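Local coordinates for probable 2-oxoacid ferredoxin oxidoreductase, alpha chain (Thermoplasma acidophilum, PDB 3JU3), which is core domain II of an alpha chain whose whole enzyme probably catalyses CoA-dependent oxidative decarboxylation of 2-oxoacids such as 2-oxoglutarate, with ferredoxin as electron acceptor, at residues I16-W21 with E33-E38; E38-N43 with S111-L116; T76-Q81 with K92-K97. All coordinates share one frame; numbering follows the deposited sequence. Where two conformers were deposited one is given.

Interaction 1: residues I16-W21 with E33-E38; sequences ITFVTW and EDLKEE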
ATOM      1  N   ILE A  16      10.102   2.681  26.752  1.00 17.60           N
ATOM      2  CA  ILE A  16       9.222   2.903  25.591  1.00 17.40           C
ATOM      3  C   ILE A  16       8.418   1.622  25.330  1.00 18.34           C
ATOM      4  O   ILE A  16       8.991   0.516  25.294  1.00 17.55           O
ATOM      5  CB  ILE A  16      10.036   3.205  24.299  1.00 17.66           C
ATOM      6  CG1 ILE A  16      10.783   4.553  24.418  1.00 17.58           C
ATOM      7  CG2 ILE A  16       9.084   3.190  23.040  1.00 19.92           C
ATOM      8  CD1 ILE A  16      11.955   4.736  23.433  1.00 17.20           C
ATOM      9  N   THR A  17       7.106   1.770  25.115  1.00 17.14           N
ATOM     10  CA  THR A  17       6.287   0.667  24.649  1.00 17.03           C
ATOM     11  C   THR A  17       5.781   0.982  23.243  1.00 17.10           C
ATOM     12  O   THR A  17       4.899   1.838  23.051  1.00 17.25           O
ATOM     13  CB  THR A  17       5.093   0.459  25.626  1.00 18.86           C
ATOM     14  OG1 THR A  17       5.616  -0.006  26.869  1.00 17.76           O
ATOM     15  CG2 THR A  17       4.038  -0.573  25.090  1.00 17.42           C
ATOM     16  N   PHE A  18       6.362   0.322  22.262  1.00 17.03           N
ATOM     17  CA  PHE A  18       5.895   0.429  20.882  1.00 16.75           C
ATOM     18  C   PHE A  18       4.608  -0.386  20.742  1.00 17.62           C
ATOM     19  O   PHE A  18       4.430  -1.384  21.436  1.00 17.77           O
ATOM     20  CB  PHE A  18       6.943  -0.122  19.912  1.00 15.21           C
ATOM     21  CG  PHE A  18       8.185   0.732  19.791  1.00 16.79           C
ATOM     22  CD1 PHE A  18       8.134   1.936  19.107  1.00 15.13           C
ATOM     23  CD2 PHE A  18       9.407   0.321  20.350  1.00 17.11           C
ATOM     24  CE1 PHE A  18       9.288   2.736  18.965  1.00 18.92           C
ATOM     25  CE2 PHE A  18      10.571   1.136  20.228  1.00 14.53           C
ATOM     26  CZ  PHE A  18      10.505   2.308  19.539  1.00 18.33           C
ATOM     27  N   VAL A  19       3.698   0.061  19.863  1.00 17.92           N
ATOM     28  CA  VAL A  19       2.507  -0.719  19.499  1.00 17.78           C
ATOM     29  C   VAL A  19       2.484  -0.774  17.984  1.00 18.56           C
ATOM     30  O   VAL A  19       2.622   0.272  17.324  1.00 18.70           O
ATOM     31  CB  VAL A  19       1.218  -0.059  19.971  1.00 18.61           C
ATOM     32  CG1 VAL A  19      -0.012  -0.984  19.676  1.00 16.40           C
ATOM     33  CG2 VAL A  19       1.279   0.249  21.434  1.00 17.00           C
ATOM     34  N   THR A  20       2.322  -1.973  17.426  1.00 18.14           N
ATOM     35  CA  THR A  20       2.098  -2.092  16.015  1.00 18.39           C
ATOM     36  C   THR A  20       1.381  -3.408  15.687  1.00 18.87           C
ATOM     37  O   THR A  20       1.022  -4.185  16.595  1.00 18.26           O
ATOM     38  CB  THR A  20       3.417  -1.901  15.190  1.00 19.15           C
ATOM     39  OG1 THR A  20       3.094  -1.413  13.865  1.00 20.39           O
ATOM     40  CG2 THR A  20       4.200  -3.227  15.074  1.00 18.95           C
ATOM     41  N   TRP A  21       1.165  -3.624  14.399  1.00 17.58           N
ATOM     42  CA  TRP A  21       0.499  -4.797  13.878  1.00 18.28           C
ATOM     43  C   TRP A  21       1.112  -4.941  12.486  1.00 18.73           C
ATOM     44  O   TRP A  21       1.746  -4.024  11.965  1.00 18.59           O
ATOM     45  CB  TRP A  21      -1.027  -4.576  13.793  1.00 17.53           C
ATOM     46  CG  TRP A  21      -1.392  -3.453  12.835  1.00 19.06           C
ATOM     47  CD1 TRP A  21      -1.315  -2.098  13.068  1.00 20.30           C
ATOM     48  CD2 TRP A  21      -1.789  -3.595  11.476  1.00 15.86           C
ATOM     49  NE1 TRP A  21      -1.682  -1.405  11.942  1.00 17.87           N
ATOM     50  CE2 TRP A  21      -1.980  -2.306  10.955  1.00 17.25           C
ATOM     51  CE3 TRP A  21      -2.036  -4.703  10.651  1.00 18.91           C
ATOM     52  CZ2 TRP A  21      -2.411  -2.084   9.649  1.00 15.10           C
ATOM     53  CZ3 TRP A  21      -2.461  -4.482   9.355  1.00 18.81           C
ATOM     54  CH2 TRP A  21      -2.619  -3.174   8.857  1.00 15.78           C
ATOM     55  N   GLU A  33      16.543  -3.519  19.647  0.50 22.55           N
ATOM     56  CA  GLU A  33      17.913  -3.993  19.890  0.50 22.25           C
ATOM     57  C   GLU A  33      18.917  -2.847  19.865  0.50 22.67           C
ATOM     58  O   GLU A  33      19.790  -2.783  20.722  0.50 21.60           O
ATOM     59  CB  GLU A  33      18.330  -5.119  18.933  0.50 22.52           C
ATOM     60  CG  GLU A  33      17.558  -6.433  19.104  0.50 21.31           C
ATOM     61  CD  GLU A  33      17.457  -6.914  20.562  0.50 21.43           C
ATOM     62  OE1 GLU A  33      18.400  -7.584  21.050  0.50 23.15           O
ATOM     63  OE2 GLU A  33      16.425  -6.643  21.214  0.50 17.42           O
ATOM     64  N   ASP A  34      18.770  -1.939  18.894  1.00 23.12           N
ATOM     65  CA  ASP A  34      19.582  -0.715  18.832  1.00 23.80           C
ATOM     66  C   ASP A  34      19.468   0.161  20.102  1.00 23.52           C
ATOM     67  O   ASP A  34      20.468   0.705  20.589  1.00 23.57           O
ATOM     68  CB  ASP A  34      19.200   0.102  17.597  1.00 23.68           C
ATOM     69  CG  ASP A  34      19.377  -0.668  16.320  1.00 26.14           C
ATOM     70  OD1 ASP A  34      20.345  -1.446  16.202  1.00 27.70           O
ATOM     71  OD2 ASP A  34      18.549  -0.488  15.408  1.00 30.98           O
ATOM     72  N   LEU A  35      18.256   0.301  20.632  1.00 22.51           N
ATOM     73  CA  LEU A  35      18.045   1.076  21.868  1.00 21.36           C
ATOM     74  C   LEU A  35      18.834   0.527  23.083  1.00 21.39           C
ATOM     75  O   LEU A  35      19.382   1.292  23.874  1.00 20.26           O
ATOM     76  CB  LEU A  35      16.531   1.208  22.166  1.00 19.80           C
ATOM     77  CG  LEU A  35      15.759   2.213  21.295  1.00 19.19           C
ATOM     78  CD1 LEU A  35      14.248   1.966  21.485  1.00 15.65           C
ATOM     79  CD2 LEU A  35      16.130   3.679  21.618  1.00 18.44           C
ATOM     80  N   LYS A  36      18.881  -0.799  23.222  1.00 22.11           N
ATOM     81  CA  LYS A  36      19.622  -1.449  24.300  1.00 23.03           C
ATOM     82  C   LYS A  36      21.069  -0.953  24.328  1.00 23.47           C
ATOM     83  O   LYS A  36      21.656  -0.770  25.403  1.00 21.97           O
ATOM     84  CB  LYS A  36      19.605  -2.974  24.087  1.00 23.80           C
ATOM     85  CG  LYS A  36      18.384  -3.644  24.607  1.00 24.09           C
ATOM     86  CD  LYS A  36      18.332  -5.087  24.169  1.00 28.82           C
ATOM     87  CE  LYS A  36      16.902  -5.629  24.291  1.00 31.30           C
ATOM     88  NZ  LYS A  36      16.867  -7.089  23.957  1.00 34.55           N
ATOM     89  N   GLU A  37      21.622  -0.717  23.135  1.00 24.02           N
ATOM     90  CA  GLU A  37      23.011  -0.285  22.980  1.00 24.83           C
ATOM     91  C   GLU A  37      23.260   1.056  23.649  1.00 24.39           C
ATOM     92  O   GLU A  37      24.367   1.323  24.065  1.00 24.27           O
ATOM     93  CB  GLU A  37      23.423  -0.242  21.503  1.00 25.07           C
ATOM     94  CG  GLU A  37      23.605  -1.639  20.928  1.00 28.12           C
ATOM     95  CD  GLU A  37      24.045  -1.681  19.460  1.00 33.00           C
ATOM     96  OE1 GLU A  37      24.620  -0.696  18.926  1.00 34.90           O
ATOM     97  OE2 GLU A  37      23.851  -2.747  18.849  1.00 33.48           O
ATOM     98  N   GLU A  38      22.221   1.881  23.725  1.00 23.61           N
ATOM     99  CA  GLU A  38      22.288   3.180  24.364  1.00 23.68           C
ATOM    100  C   GLU A  38      21.706   3.141  25.762  1.00 22.08           C
ATOM    101  O   GLU A  38      21.491   4.205  26.371  1.00 21.55           O
ATOM    102  CB  GLU A  38      21.481   4.211  23.572  1.00 24.81           C
ATOM    103  CG  GLU A  38      22.144   4.718  22.369  1.00 27.93           C
ATOM    104  CD  GLU A  38      21.270   5.704  21.667  1.00 31.36           C
ATOM    105  OE1 GLU A  38      21.305   6.902  22.040  1.00 34.09           O
ATOM    106  OE2 GLU A  38      20.543   5.276  20.753  1.00 31.51           O
TER

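Interaction 2: residues E38-N43 with S111-L116; sequences EGISAN and SAKEIL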
ATOM      1  N   GLU A  38      22.221   1.881  23.725  1.00 23.61           N
ATOM      2  CA  GLU A  38      22.288   3.180  24.364  1.00 23.68           C
ATOM      3  C   GLU A  38      21.706   3.141  25.762  1.00 22.08           C
ATOM      4  O   GLU A  38      21.491   4.205  26.371  1.00 21.55           O
ATOM      5  CB  GLU A  38      21.481   4.211  23.572  1.00 24.81           C
ATOM      6  CG  GLU A  38      22.144   4.718  22.369  1.00 27.93           C
ATOM      7  CD  GLU A  38      21.270   5.704  21.667  1.00 31.36           C
ATOM      8  OE1 GLU A  38      21.305   6.902  22.040  1.00 34.09           O
ATOM      9  OE2 GLU A  38      20.543   5.276  20.753  1.00 31.51           O
ATOM     10  N   GLY A  39      21.451   1.932  26.266  1.00 20.12           N
ATOM     11  CA  GLY A  39      20.864   1.768  27.606  1.00 18.50           C
ATOM     12  C   GLY A  39      19.405   2.157  27.729  1.00 17.24           C
ATOM     13  O   GLY A  39      18.913   2.421  28.857  1.00 15.84           O
ATOM     14  N   ILE A  40      18.686   2.117  26.599  1.00 15.60           N
ATOM     15  CA  ILE A  40      17.250   2.401  26.619  1.00 15.92           C
ATOM     16  C   ILE A  40      16.453   1.122  26.424  1.00 16.16           C
ATOM     17  O   ILE A  40      16.701   0.389  25.481  1.00 15.85           O
ATOM     18  CB  ILE A  40      16.862   3.392  25.546  1.00 16.24           C
ATOM     19  CG1 ILE A  40      17.511   4.740  25.843  1.00 16.42           C
ATOM     20  CG2 ILE A  40      15.348   3.528  25.475  1.00 14.17           C
ATOM     21  CD1 ILE A  40      17.455   5.700  24.666  1.00 17.24           C
ATOM     22  N   SER A  41      15.502   0.862  27.316  1.00 15.79           N
ATOM     23  CA  SER A  41      14.693  -0.358  27.190  1.00 16.69           C
ATOM     24  C   SER A  41      13.381  -0.092  26.452  1.00 16.77           C
ATOM     25  O   SER A  41      12.790   0.971  26.556  1.00 17.33           O
ATOM     26  CB  SER A  41      14.417  -0.986  28.562  1.00 16.90           C
ATOM     27  OG  SER A  41      13.709  -0.052  29.358  1.00 18.99           O
ATOM     28  N   ALA A  42      12.898  -1.088  25.722  1.00 16.89           N
ATOM     29  CA  ALA A  42      11.681  -0.877  24.965  1.00 16.85           C
ATOM     30  C   ALA A  42      11.029  -2.229  24.851  1.00 16.59           C
ATOM     31  O   ALA A  42      11.728  -3.263  24.809  1.00 17.37           O
ATOM     32  CB  ALA A  42      11.999  -0.265  23.609  1.00 16.55           C
ATOM     33  N   ASN A  43       9.701  -2.248  24.851  1.00 14.85           N
ATOM     34  CA  ASN A  43       9.007  -3.485  24.563  1.00 14.31           C
ATOM     35  C   ASN A  43       8.014  -3.230  23.410  1.00 14.17           C
ATOM     36  O   ASN A  43       7.929  -2.096  22.907  1.00 13.24           O
ATOM     37  CB  ASN A  43       8.371  -4.095  25.838  1.00 13.70           C
ATOM     38  CG  ASN A  43       7.406  -3.134  26.544  1.00 15.36           C
ATOM     39  OD1 ASN A  43       6.954  -2.161  25.950  1.00 14.30           O
ATOM     40  ND2 ASN A  43       7.095  -3.405  27.810  1.00 12.27           N
ATOM     41  N   SER A 111      13.096   9.230  15.876  1.00 13.00           N
ATOM     42  CA  SER A 111      11.802   9.740  16.352  1.00 13.37           C
ATOM     43  C   SER A 111      11.499   9.262  17.741  1.00 12.24           C
ATOM     44  O   SER A 111      10.918  10.003  18.554  1.00 11.94           O
ATOM     45  CB  SER A 111      10.644   9.265  15.479  1.00 13.20           C
ATOM     46  OG  SER A 111      10.904   9.470  14.119  1.00 15.00           O
ATOM     47  N   ALA A 112      11.813   7.991  17.968  1.00 12.05           N
ATOM     48  CA  ALA A 112      11.613   7.324  19.246  1.00 12.23           C
ATOM     49  C   ALA A 112      12.345   8.042  20.410  1.00 13.04           C
ATOM     50  O   ALA A 112      11.770   8.293  21.484  1.00 12.66           O
ATOM     51  CB  ALA A 112      12.048   5.843  19.152  1.00 11.84           C
ATOM     52  N   LYS A 113      13.604   8.385  20.174  1.00 14.23           N
ATOM     53  CA  LYS A 113      14.401   9.134  21.160  1.00 14.80           C
ATOM     54  C   LYS A 113      13.854  10.552  21.365  1.00 15.24           C
ATOM     55  O   LYS A 113      13.724  11.001  22.515  1.00 15.32           O
ATOM     56  CB  LYS A 113      15.878   9.109  20.788  1.00 13.98           C
ATOM     57  CG  LYS A 113      16.468   7.737  20.992  1.00 14.53           C
ATOM     58  CD  LYS A 113      17.981   7.732  20.899  1.00 16.62           C
ATOM     59  CE  LYS A 113      18.424   7.595  19.466  1.00 17.95           C
ATOM     60  NZ  LYS A 113      19.910   7.637  19.302  1.00 19.06           N
ATOM     61  N   GLU A 114      13.522  11.231  20.267  0.50 15.02           N
ATOM     62  CA  GLU A 114      12.854  12.521  20.333  0.50 15.47           C
ATOM     63  C   GLU A 114      11.621  12.464  21.232  0.50 16.11           C
ATOM     64  O   GLU A 114      11.402  13.367  22.035  0.50 15.40           O
ATOM     65  CB  GLU A 114      12.455  13.016  18.939  0.50 15.50           C
ATOM     66  CG  GLU A 114      11.919  14.444  18.924  0.50 14.78           C
ATOM     67  CD  GLU A 114      11.437  14.887  17.549  0.50 14.22           C
ATOM     68  OE1 GLU A 114      10.701  14.113  16.898  0.50 12.20           O
ATOM     69  OE2 GLU A 114      11.795  16.017  17.125  0.50 13.46           O
ATOM     70  N   ILE A 115      10.835  11.392  21.108  1.00 16.54           N
ATOM     71  CA  ILE A 115       9.587  11.276  21.832  1.00 19.24           C
ATOM     72  C   ILE A 115       9.882  11.022  23.320  1.00 22.20           C
ATOM     73  O   ILE A 115       9.228  11.577  24.219  1.00 21.57           O
ATOM     74  CB  ILE A 115       8.681  10.110  21.227  1.00 19.03           C
ATOM     75  CG1 ILE A 115       8.008  10.584  19.918  1.00 20.28           C
ATOM     76  CG2 ILE A 115       7.650   9.645  22.237  1.00 18.54           C
ATOM     77  CD1 ILE A 115       7.404   9.468  19.027  1.00 15.73           C
ATOM     78  N   LEU A 116      10.870  10.167  23.548  1.00 25.28           N
ATOM     79  CA  LEU A 116      11.411   9.879  24.867  1.00 29.37           C
ATOM     80  C   LEU A 116      11.853  11.161  25.599  1.00 32.79           C
ATOM     81  O   LEU A 116      11.517  11.372  26.770  1.00 32.17           O
ATOM     82  CB  LEU A 116      12.582   8.903  24.723  1.00 28.28           C
ATOM     83  CG  LEU A 116      13.275   8.411  25.988  1.00 26.76           C
ATOM     84  CD1 LEU A 116      12.295   7.738  26.949  1.00 25.17           C
ATOM     85  CD2 LEU A 116      14.374   7.467  25.581  1.00 25.90           C
TER

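Interaction 3: residues T76-Q81 with K92-K97; sequences TAQAAQ and KNKILK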
ATOM      1  N   THR A  76      -4.323  -0.354   5.743  1.00 23.65           N
ATOM      2  CA  THR A  76      -3.353   0.608   6.339  1.00 24.03           C
ATOM      3  C   THR A  76      -3.993   1.254   7.571  1.00 25.19           C
ATOM      4  O   THR A  76      -5.139   1.677   7.498  1.00 25.51           O
ATOM      5  CB  THR A  76      -2.937   1.722   5.344  1.00 23.82           C
ATOM      6  OG1 THR A  76      -2.366   1.147   4.169  1.00 23.65           O
ATOM      7  CG2 THR A  76      -1.889   2.642   5.961  1.00 23.28           C
ATOM      8  N   ALA A  77      -3.276   1.317   8.702  1.00 26.54           N
ATOM      9  CA  ALA A  77      -3.854   1.913   9.921  1.00 25.96           C
ATOM     10  C   ALA A  77      -2.781   2.158  10.989  1.00 25.59           C
ATOM     11  O   ALA A  77      -1.694   1.495  10.996  1.00 25.31           O
ATOM     12  CB  ALA A  77      -4.936   1.035  10.508  1.00 26.99           C
ATOM     13  N   GLN A  78      -3.120   3.132  11.824  1.00 22.06           N
ATOM     14  CA  GLN A  78      -2.533   3.391  13.110  1.00 19.88           C
ATOM     15  C   GLN A  78      -3.395   2.573  14.061  1.00 18.89           C
ATOM     16  O   GLN A  78      -4.614   2.768  14.092  1.00 18.79           O
ATOM     17  CB  GLN A  78      -2.688   4.904  13.422  1.00 20.03           C
ATOM     18  CG  GLN A  78      -1.916   5.816  12.464  1.00 18.82           C
ATOM     19  CD  GLN A  78      -2.309   7.301  12.521  1.00 21.63           C
ATOM     20  OE1 GLN A  78      -2.588   7.860  13.586  1.00 20.78           O
ATOM     21  NE2 GLN A  78      -2.306   7.945  11.362  1.00 21.36           N
ATOM     22  N   ALA A  79      -2.797   1.644  14.814  1.00 16.75           N
ATOM     23  CA  ALA A  79      -3.550   0.906  15.824  1.00 15.33           C
ATOM     24  C   ALA A  79      -4.180   1.804  16.897  1.00 15.33           C
ATOM     25  O   ALA A  79      -5.017   1.322  17.652  1.00 14.14           O
ATOM     26  CB  ALA A  79      -2.719  -0.189  16.471  1.00 14.81           C
ATOM     27  N   ALA A  80      -3.795   3.099  16.956  1.00 15.01           N
ATOM     28  CA  ALA A  80      -4.286   3.992  18.000  1.00 14.71           C
ATOM     29  C   ALA A  80      -5.790   4.165  17.926  1.00 14.09           C
ATOM     30  O   ALA A  80      -6.458   4.298  18.956  1.00 14.24           O
ATOM     31  CB  ALA A  80      -3.597   5.400  17.941  1.00 15.48           C
ATOM     32  N   GLN A  81      -6.325   4.227  16.710  1.00 13.70           N
ATOM     33  CA  GLN A  81      -7.743   4.478  16.562  1.00 13.80           C
ATOM     34  C   GLN A  81      -8.552   3.361  17.217  1.00 12.34           C
ATOM     35  O   GLN A  81      -9.449   3.622  18.042  1.00 12.69           O
ATOM     36  CB  GLN A  81      -8.141   4.677  15.099  1.00 14.65           C
ATOM     37  CG  GLN A  81      -8.391   6.142  14.739  1.00 19.35           C
ATOM     38  CD  GLN A  81      -8.576   6.338  13.238  1.00 24.65           C
ATOM     39  OE1 GLN A  81      -7.640   6.117  12.465  1.00 27.16           O
ATOM     40  NE2 GLN A  81      -9.776   6.759  12.825  1.00 26.04           N
ATOM     41  N   LYS A  92      -0.921   9.369  22.588  1.00 17.70           N
ATOM     42  CA  LYS A  92      -0.616  10.651  21.937  1.00 18.68           C
ATOM     43  C   LYS A  92       0.593  10.676  20.999  1.00 19.35           C
ATOM     44  O   LYS A  92       0.644  11.497  20.076  1.00 19.05           O
ATOM     45  CB  LYS A  92      -0.631  11.826  22.921  1.00 19.05           C
ATOM     46  CG  LYS A  92      -2.047  12.320  23.170  1.00 19.20           C
ATOM     47  CD  LYS A  92      -2.107  13.359  24.263  1.00 20.11           C
ATOM     48  CE  LYS A  92      -3.445  13.312  24.961  1.00 19.90           C
ATOM     49  NZ  LYS A  92      -3.588  14.442  25.919  1.00 19.98           N
ATOM     50  N   ASN A  93       1.543   9.764  21.196  1.00 19.31           N
ATOM     51  CA  ASN A  93       2.734   9.765  20.354  1.00 20.50           C
ATOM     52  C   ASN A  93       2.653   8.751  19.251  1.00 21.44           C
ATOM     53  O   ASN A  93       2.224   7.615  19.468  1.00 21.88           O
ATOM     54  CB  ASN A  93       3.996   9.530  21.173  1.00 19.79           C
ATOM     55  CG  ASN A  93       4.144  10.511  22.290  1.00 20.34           C
ATOM     56  OD1 ASN A  93       4.434  11.688  22.062  1.00 19.05           O
ATOM     57  ND2 ASN A  93       3.942  10.040  23.520  1.00 20.70           N
ATOM     58  N   LYS A  94       3.093   9.127  18.061  1.00 22.57           N
ATOM     59  CA  LYS A  94       2.975   8.190  16.944  1.00 24.56           C
ATOM     60  C   LYS A  94       4.130   8.334  15.971  1.00 24.64           C
ATOM     61  O   LYS A  94       4.756   9.390  15.886  1.00 25.23           O
ATOM     62  CB  LYS A  94       1.594   8.331  16.248  1.00 24.43           C
ATOM     63  CG  LYS A  94       1.401   9.653  15.520  1.00 27.56           C
ATOM     64  CD  LYS A  94      -0.079  10.010  15.373  1.00 30.09           C
ATOM     65  CE  LYS A  94      -0.255  11.407  14.764  1.00 32.19           C
ATOM     66  NZ  LYS A  94       0.360  12.488  15.601  1.00 32.90           N
ATOM     67  N   ILE A  95       4.442   7.251  15.284  1.00 25.27           N
ATOM     68  CA  ILE A  95       5.411   7.268  14.219  1.00 25.36           C
ATOM     69  C   ILE A  95       4.624   6.900  12.973  1.00 26.60           C
ATOM     70  O   ILE A  95       4.168   5.761  12.831  1.00 25.55           O
ATOM     71  CB  ILE A  95       6.567   6.283  14.526  1.00 25.92           C
ATOM     72  CG1 ILE A  95       7.409   6.826  15.691  1.00 25.60           C
ATOM     73  CG2 ILE A  95       7.424   5.956  13.262  1.00 25.55           C
ATOM     74  CD1 ILE A  95       8.580   5.992  16.086  1.00 25.67           C
ATOM     75  N   LEU A  96       4.410   7.888  12.104  1.00 27.63           N
ATOM     76  CA  LEU A  96       3.664   7.732  10.838  1.00 29.89           C
ATOM     77  C   LEU A  96       4.614   7.469   9.674  1.00 30.98           C
ATOM     78  O   LEU A  96       5.825   7.638   9.820  1.00 30.54           O
ATOM     79  CB  LEU A  96       2.900   9.029  10.519  1.00 30.07           C
ATOM     80  CG  LEU A  96       1.956   9.605  11.579  1.00 31.68           C
ATOM     81  CD1 LEU A  96       1.148  10.799  11.028  1.00 31.49           C
ATOM     82  CD2 LEU A  96       1.033   8.516  12.124  1.00 33.97           C
ATOM     83  N   LYS A  97       4.070   7.093   8.513  1.00 32.29           N
ATOM     84  CA  LYS A  97       4.864   7.005   7.278  1.00 34.75           C
ATOM     85  C   LYS A  97       5.429   8.378   6.883  1.00 36.70           C
ATOM     86  O   LYS A  97       4.743   9.405   7.004  1.00 36.47           O
ATOM     87  CB  LYS A  97       4.050   6.417   6.129  1.00 34.58           C
TER

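Interaction 1: residues I16-W21 with E33-E38
L35, near the C-terminal end of helix 25-37, sets one methyl, CD1, against both I16 and F18 of strand 16-21. The contact is wholly apolar, without a hydrogen bond across it, and L35 gives up the most surface. Its CD1 lies 4.1 Å from CD1 of I16 and at much the same range from the aromatic ring, 4.0 Å from CE2 of F18. The two meetings differ in direction. I16 crosses the leucine side chain at about a right angle, whereas F18 comes from the opposite direction, and the methyl sits at the rim of the ring, in its plane. One face of that ring is occupied from within the strand: CG2 of I16 stands 3.7 Å above the plane, over the ring centre. The two branches of I16 thus have separate tasks. With CG1 anti to the carbonyl carbon (chi1 -66°) and the chain extended beyond it (chi2 161°), CD1 is carried out to the leucine while CG2 stays behind on the phenylalanine. Residues two apart on the strand therefore present one joint apolar surface, which I28, V31 and I32 of the same helix, A42 of the adjacent strand and A112 of helix 105-117 enlarge around F18. On its other flank the strand pairs in parallel with a strand of the second subunit. Strand 16-21, helix 25-37 and the parallel strand 42-47 make a beta-alpha-beta unit, and this contact is the part of its buried helix-to-sheet interface near the end of the helix, consistent with the transketolase C-terminal-like family of the domain.

Interaction 2: residues E38-N43 with S111-L116
The ammonium group of K113 meets the carboxylate of E38 in a salt bridge, while I40 and L116 touch beside it. NZ of K113 donates to OE2 of E38 at 2.8 Å, on the syn side and 19° out of the carboxylate plane; its second bond, to OE1 of E38 at 3.2 Å, is weak. The two chains arrive from opposite directions, E38 extended and K113 bent at its third torsion (chi3 -86°), which turns CE and NZ toward the acid. The apolar half is tip to tip: CD1 of I40 stands 3.7 Å from CD2 of L116, and the same I40 methyl lies 4.3 Å from CD of K113. Shortened to an alanine here, K113 would probably leave the E38 carboxylate without its cationic mate and open a gap beside I40 and L35. Behind this first shell, the backbone holds E38 and I40 in place through a Schellman motif that ends helix 25-37, with G39 at positive phi as its C-prime residue, G39 N turned to K36 O and I40 N to L35 O. Beyond the turn, I40 also packs on I16 and L35, and S41 enters the backbone pairing with strand 16-21. Helix 105-117 is thereby tied at the surface to the junction between helix 25-37 and strand 42-47, with L116 and I115 also packing on L67 of the second subunit.

Interaction 3: residues T76-Q81 with K92-K97
K94 and L96 come over the same flat face of the Q78 side-chain amide, each with one carbon atom. K94 acts first along the strand, and by its aliphatic part: its CD lies 3.8 Å from OE1 of Q78, above the amide plane rather than in it. With CG set between the backbone N and the carbonyl carbon (chi1 68°), the first side-chain bond of the lysine points toward the Q78 segment and CD passes over the oxygen side of the amide, but a bend at the last torsion (chi4 -61°) leaves NZ 5.8 Å from OE1 of Q78, too far for a hydrogen bond. Next comes I95, whose side chain packs instead on I108 and S111 of helix 105-117. L96 returns to Q78 and makes the closer approach. Its CD2 is 3.5 Å from NE2 of Q78 and 3.6 Å from CD of Q78, and almost as near to OE1 of Q78 at 4.0 Å, so the methyl stands above the middle of the amide. Neither meeting is a hydrogen bond; the contact is van der Waals packing of carbon on an amide face. At the end of the segment, K97 N is held by E72 OE1 of the second subunit, on which L96 also packs, while Q78 rests on D70 of that subunit. Residues T76, A77 and N93 to I95 pair antiparallel with a strand of the same neighbouring chain. The contact thus closes a strand-helix-strand segment, from strand 68-77 through helix 79-87 to strand 93-95, at an intersubunit beta sheet of this domain.

Following the chain, interaction 1 closes first, folding helix 25-37 back on strand 16-21. Interaction 2 opens where it ends, sharing E38, and spans the 67 residues to helix 105-117; interaction 3 is nested inside that long loop, closing its own short one around helix 79-87. No two of them cross. Interactions 1 and 2 lie about 6 Å apart between centres and meet where strands 16-21 and 42-47 pair. Interaction 3, though its centre is farther off, still touches both: W21 NE1 hydrogen-bonds A77 O, and I115 and S111 pack on strand 93-95. All three reach the second subunit, tying strands 16-21, 42-47 and 93-95 to helices 25-37 and 105-117 beside the interface.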